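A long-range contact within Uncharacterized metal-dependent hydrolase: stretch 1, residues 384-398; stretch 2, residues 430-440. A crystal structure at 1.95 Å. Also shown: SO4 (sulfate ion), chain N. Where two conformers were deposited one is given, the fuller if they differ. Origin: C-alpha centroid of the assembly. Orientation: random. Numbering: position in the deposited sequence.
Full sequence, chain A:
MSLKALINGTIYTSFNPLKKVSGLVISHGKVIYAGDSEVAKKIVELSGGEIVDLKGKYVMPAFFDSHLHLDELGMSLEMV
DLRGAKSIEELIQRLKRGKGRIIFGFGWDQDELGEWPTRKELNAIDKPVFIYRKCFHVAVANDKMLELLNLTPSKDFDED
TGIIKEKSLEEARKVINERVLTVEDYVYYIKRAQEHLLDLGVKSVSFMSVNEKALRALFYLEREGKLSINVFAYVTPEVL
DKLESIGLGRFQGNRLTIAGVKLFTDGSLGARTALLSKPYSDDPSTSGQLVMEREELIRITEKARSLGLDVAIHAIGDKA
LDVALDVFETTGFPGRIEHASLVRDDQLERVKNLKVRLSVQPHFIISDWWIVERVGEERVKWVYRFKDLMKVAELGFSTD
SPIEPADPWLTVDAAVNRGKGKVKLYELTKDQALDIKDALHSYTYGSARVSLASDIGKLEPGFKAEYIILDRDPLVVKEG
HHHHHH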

# COMPACT_ATOMS: atom_id res chain seq x y z
N TYR A 384 33.56 -3.84 -14.70
CA TYR A 384 32.27 -4.09 -15.37
C TYR A 384 32.21 -5.46 -16.03
O TYR A 384 31.91 -5.59 -17.23
CB TYR A 384 31.96 -2.98 -16.39
CG TYR A 384 31.84 -1.59 -15.78
CD1 TYR A 384 31.01 -1.35 -14.67
CD2 TYR A 384 32.54 -0.52 -16.32
CE1 TYR A 384 30.91 -0.07 -14.12
CE2 TYR A 384 32.44 0.74 -15.77
CZ TYR A 384 31.64 0.96 -14.68
OH TYR A 384 31.56 2.24 -14.16
N ARG A 385 32.52 -6.48 -15.24
CA ARG A 385 32.73 -7.83 -15.79
C ARG A 385 31.42 -8.60 -15.89
O ARG A 385 31.22 -9.63 -15.24
CB ARG A 385 33.83 -8.58 -15.01
CG ARG A 385 33.62 -8.73 -13.50
CD ARG A 385 34.89 -9.18 -12.78
NE ARG A 385 35.49 -10.40 -13.31
CZ ARG A 385 36.54 -11.03 -12.77
NH1 ARG A 385 37.11 -10.57 -11.67
NH2 ARG A 385 37.01 -12.13 -13.34
N PHE A 386 30.55 -8.12 -16.78
CA PHE A 386 29.14 -8.55 -16.80
C PHE A 386 28.93 -10.02 -17.14
O PHE A 386 28.04 -10.66 -16.59
CB PHE A 386 28.31 -7.68 -17.74
CG PHE A 386 28.37 -6.21 -17.43
CD1 PHE A 386 28.39 -5.28 -18.47
CD2 PHE A 386 28.42 -5.74 -16.12
CE1 PHE A 386 28.44 -3.92 -18.21
CE2 PHE A 386 28.48 -4.37 -15.86
CZ PHE A 386 28.48 -3.46 -16.91
N LYS A 387 29.75 -10.54 -18.06
CA LYS A 387 29.68 -11.95 -18.42
C LYS A 387 30.04 -12.85 -17.23
O LYS A 387 29.31 -13.79 -16.94
CB LYS A 387 30.55 -12.26 -19.65
CG LYS A 387 30.29 -13.66 -20.22
CD LYS A 387 31.07 -13.93 -21.50
CE LYS A 387 30.54 -15.17 -22.22
NZ LYS A 387 31.26 -15.45 -23.49
N ASP A 388 31.13 -12.52 -16.54
CA ASP A 388 31.51 -13.21 -15.30
C ASP A 388 30.43 -13.13 -14.20
O ASP A 388 30.15 -14.12 -13.54
CB ASP A 388 32.83 -12.67 -14.74
CG ASP A 388 34.00 -12.90 -15.67
OD1 ASP A 388 33.92 -13.83 -16.50
OD2 ASP A 388 34.99 -12.14 -15.58
N LEU A 389 29.85 -11.95 -14.02
CA LEU A 389 28.85 -11.74 -12.96
C LEU A 389 27.53 -12.48 -13.22
O LEU A 389 26.91 -13.01 -12.28
CB LEU A 389 28.59 -10.24 -12.76
CG LEU A 389 29.78 -9.42 -12.25
CD1 LEU A 389 29.52 -7.91 -12.33
CD2 LEU A 389 30.17 -9.83 -10.82
N MET A 390 27.13 -12.55 -14.50
CA MET A 390 25.90 -13.23 -14.92
C MET A 390 25.96 -14.72 -14.57
O MET A 390 24.93 -15.36 -14.35
CB MET A 390 25.70 -13.04 -16.43
CG MET A 390 24.27 -12.84 -16.90
SD MET A 390 24.18 -12.26 -18.62
CE MET A 390 25.19 -13.51 -19.43
N LYS A 391 27.17 -15.26 -14.53
CA LYS A 391 27.42 -16.66 -14.18
C LYS A 391 27.19 -16.94 -12.69
O LYS A 391 26.83 -18.05 -12.32
CB LYS A 391 28.85 -17.04 -14.57
CG LYS A 391 29.05 -18.49 -14.96
CD LYS A 391 30.21 -18.65 -15.94
CE LYS A 391 29.80 -18.23 -17.36
NZ LYS A 391 30.97 -18.03 -18.26
N VAL A 392 27.41 -15.94 -11.84
CA VAL A 392 27.35 -16.13 -10.39
C VAL A 392 26.13 -15.49 -9.70
O VAL A 392 25.85 -15.79 -8.54
CB VAL A 392 28.68 -15.75 -9.67
CG1 VAL A 392 29.82 -16.66 -10.13
CG2 VAL A 392 29.02 -14.27 -9.87
N ALA A 393 25.42 -14.61 -10.40
CA ALA A 393 24.27 -13.91 -9.79
C ALA A 393 23.18 -13.57 -10.79
O ALA A 393 23.44 -13.45 -11.99
CB ALA A 393 24.74 -12.65 -9.07
N GLU A 394 21.96 -13.40 -10.28
CA GLU A 394 20.91 -12.74 -11.04
C GLU A 394 21.37 -11.31 -11.32
O GLU A 394 21.81 -10.60 -10.41
CB GLU A 394 19.60 -12.74 -10.26
CG GLU A 394 18.41 -12.39 -11.12
CD GLU A 394 17.83 -13.60 -11.84
OE1 GLU A 394 17.76 -13.56 -13.09
OE2 GLU A 394 17.45 -14.57 -11.16
N LEU A 395 21.30 -10.92 -12.58
CA LEU A 395 21.85 -9.65 -13.02
C LEU A 395 20.76 -8.83 -13.69
O LEU A 395 20.07 -9.33 -14.58
CB LEU A 395 23.00 -9.91 -14.00
CG LEU A 395 23.95 -8.81 -14.44
CD1 LEU A 395 24.90 -8.44 -13.31
CD2 LEU A 395 24.76 -9.29 -15.63
N GLY A 396 20.60 -7.58 -13.26
CA GLY A 396 19.63 -6.68 -13.88
C GLY A 396 20.36 -5.51 -14.51
O GLY A 396 21.43 -5.12 -14.05
N PHE A 397 19.78 -4.96 -15.58
CA PHE A 397 20.37 -3.80 -16.24
C PHE A 397 19.63 -2.53 -15.82
O PHE A 397 18.42 -2.54 -15.56
CB PHE A 397 20.31 -3.93 -17.77
CG PHE A 397 21.39 -4.82 -18.37
CD1 PHE A 397 22.31 -5.49 -17.57
CD2 PHE A 397 21.44 -5.00 -19.75
CE1 PHE A 397 23.28 -6.31 -18.13
CE2 PHE A 397 22.40 -5.82 -20.32
CZ PHE A 397 23.33 -6.48 -19.51
N SER A 398 20.37 -1.44 -15.81
CA SER A 398 19.83 -0.16 -15.43
C SER A 398 20.68 0.95 -16.04
O SER A 398 21.74 0.70 -16.59
CB SER A 398 19.82 -0.03 -13.91
OG SER A 398 21.08 -0.33 -13.34
N LYS A 430 37.24 -7.22 -24.12
CA LYS A 430 36.44 -7.83 -25.21
C LYS A 430 35.60 -9.03 -24.78
O LYS A 430 34.43 -9.13 -25.14
CB LYS A 430 37.37 -8.32 -26.34
CG LYS A 430 37.85 -7.26 -27.31
CD LYS A 430 38.15 -7.87 -28.67
CE LYS A 430 39.53 -8.49 -28.75
NZ LYS A 430 40.55 -7.48 -29.14
N ASP A 431 36.21 -9.93 -24.01
CA ASP A 431 35.60 -11.21 -23.65
C ASP A 431 34.40 -11.10 -22.70
O ASP A 431 33.71 -12.09 -22.45
CB ASP A 431 36.67 -12.14 -23.05
CG ASP A 431 37.06 -11.77 -21.62
OD1 ASP A 431 37.16 -12.69 -20.78
OD2 ASP A 431 37.26 -10.57 -21.32
N GLN A 432 34.13 -9.89 -22.20
CA GLN A 432 33.01 -9.66 -21.29
C GLN A 432 31.73 -9.23 -22.02
O GLN A 432 30.69 -9.03 -21.38
CB GLN A 432 33.39 -8.65 -20.22
CG GLN A 432 34.42 -9.16 -19.22
CD GLN A 432 33.96 -10.42 -18.53
OE1 GLN A 432 32.93 -10.44 -17.86
NE2 GLN A 432 34.72 -11.50 -18.69
N ALA A 433 31.82 -9.09 -23.34
CA ALA A 433 30.68 -8.73 -24.19
C ALA A 433 29.57 -9.78 -24.07
O ALA A 433 29.85 -10.97 -23.99
CB ALA A 433 31.12 -8.60 -25.64
N LEU A 434 28.33 -9.32 -24.01
CA LEU A 434 27.18 -10.23 -23.95
C LEU A 434 26.55 -10.32 -25.33
O LEU A 434 26.71 -9.40 -26.14
CB LEU A 434 26.13 -9.73 -22.95
CG LEU A 434 26.52 -9.52 -21.48
CD1 LEU A 434 25.27 -9.27 -20.65
CD2 LEU A 434 27.27 -10.71 -20.94
N ASP A 435 25.83 -11.40 -25.61
CA ASP A 435 25.04 -11.42 -26.84
C ASP A 435 23.70 -10.72 -26.59
O ASP A 435 23.33 -10.48 -25.43
CB ASP A 435 24.87 -12.84 -27.40
CG ASP A 435 24.26 -13.82 -26.42
OD1 ASP A 435 23.34 -13.44 -25.65
OD2 ASP A 435 24.69 -14.99 -26.42
N ILE A 436 22.99 -10.39 -27.66
CA ILE A 436 21.75 -9.61 -27.56
C ILE A 436 20.66 -10.30 -26.71
O ILE A 436 19.98 -9.63 -25.94
CB ILE A 436 21.23 -9.13 -28.95
CG1 ILE A 436 20.14 -8.07 -28.77
CG2 ILE A 436 20.79 -10.32 -29.84
CD1 ILE A 436 20.12 -7.03 -29.86
N LYS A 437 20.53 -11.62 -26.83
CA LYS A 437 19.57 -12.39 -26.03
C LYS A 437 19.78 -12.25 -24.52
O LYS A 437 18.82 -12.06 -23.78
CB LYS A 437 19.63 -13.88 -26.36
CG LYS A 437 18.68 -14.38 -27.43
CD LYS A 437 18.12 -15.75 -27.03
CE LYS A 437 19.20 -16.68 -26.46
NZ LYS A 437 18.73 -17.41 -25.24
N ASP A 438 21.03 -12.37 -24.08
CA ASP A 438 21.38 -12.22 -22.67
C ASP A 438 21.22 -10.78 -22.19
O ASP A 438 20.89 -10.56 -21.02
CB ASP A 438 22.81 -12.69 -22.40
CG ASP A 438 22.96 -14.20 -22.49
OD1 ASP A 438 21.94 -14.92 -22.59
OD2 ASP A 438 24.11 -14.67 -22.47
N ALA A 439 21.48 -9.81 -23.07
CA ALA A 439 21.26 -8.40 -22.74
C ALA A 439 19.78 -8.09 -22.55
O ALA A 439 19.41 -7.41 -21.58
CB ALA A 439 21.89 -7.49 -23.81
N LEU A 440 18.93 -8.59 -23.45
CA LEU A 440 17.48 -8.38 -23.34
C LEU A 440 16.88 -9.10 -22.14
O LEU A 440 16.00 -8.56 -21.47
CB LEU A 440 16.75 -8.74 -24.64
CG LEU A 440 17.16 -7.88 -25.85
CD1 LEU A 440 16.37 -8.27 -27.09
CD2 LEU A 440 17.03 -6.36 -25.58
S SO4 N . 17.62 -21.32 -25.47
O1 SO4 N . 18.20 -22.18 -26.51
O2 SO4 N . 17.92 -19.93 -25.79
O3 SO4 N . 16.18 -21.51 -25.46
O4 SO4 N . 18.18 -21.67 -24.17
O HOH W 1 31.83 -12.64 -24.81

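The first turn of a helix leaves amides without partners inside the helix, and a distant segment can supply an acceptor for one of them while its apolar side chains pack nearby. The contact between residues 384-398 and 430-440 of this hydrolase illustrates the principle on a small scale, with 509 Å² buried in total. The first stretch runs from a short helix, preceded by Arg-385 at the N-cap position, through a turn into a strand that includes Leu-395 to Phe-397. The second opens with a 3-10 segment, passes through an extended link at Ala-433 and Leu-434, and enters another helix after Asp-435. The backbones come nearest at the start of the first helix, where the CA atoms of Lys-387 and Gln-432 lie 5.0 Å apart; farther along they stand wider apart, and Met-390 CA and Asp-438 CA are separated by 9.0 Å.

The polar end of the contact is built around Gln-432. Its CA-to-CB bond points sideways, but the side chain, with chi1 and chi2 both m, brings its amide to the helix start. There OE1 accepts a nearly straight hydrogen bond from Asp-388 N (3.1 Å, 170°). Amides of a first helical turn have no preceding carbonyl within the helix to bond, and the glutamine oxygen fills that vacancy for Asp-388. On the other side of the amide, Gln-432 NE2 makes a weak hydrogen bond to Asp-388 OD1 at 3.3 Å, so that one residue is met through both its backbone and its carboxylate. That carboxylate is held in place from within its own stretch: Arg-385 NE forms a salt bridge with Asp-388 OD2 at 2.9 Å. A further weak hydrogen bond, from Gln-432 NE2 to Asp-431 OD1 at 3.4 Å, ties the amide to its own segment.

Leu-434 is the hydrophobic bump. Its CD1 enters a hollow lined by three side chains, 3.8 Å from Met-390 SD, 3.6 Å from Phe-397 CZ and a looser 4.5 Å from Phe-386 CB. The methyl approaches Phe-397 at the ring edge, near its plane. The other methyl, CD2, rests against the helix backbone, 3.7 Å from Lys-387 CA. Helix and strand thus both contribute to the wall of a single pocket.

Beyond the leucine, Phe-397 reaches the second helix: Phe-397 CE2 packs 3.9 Å from Ala-439 CB and lies 3.6 Å from Ala-439 O. Met-390 reaches toward the start of the same helix, placing its CE 3.4 Å from Asp-438 OD2. This turn is itself capped, since Asp-435 OD1 accepts from Asp-438 N at 3.0 Å.

At the exposed margin, the extended Lys-387 chain lays CD 3.4 Å from Asp-431 O. A water completes the seam: it accepts from Lys-387 NZ at 3.2 Å and donates to Asp-431 O at 3.1 Å and to Ala-433 O at 2.7 Å.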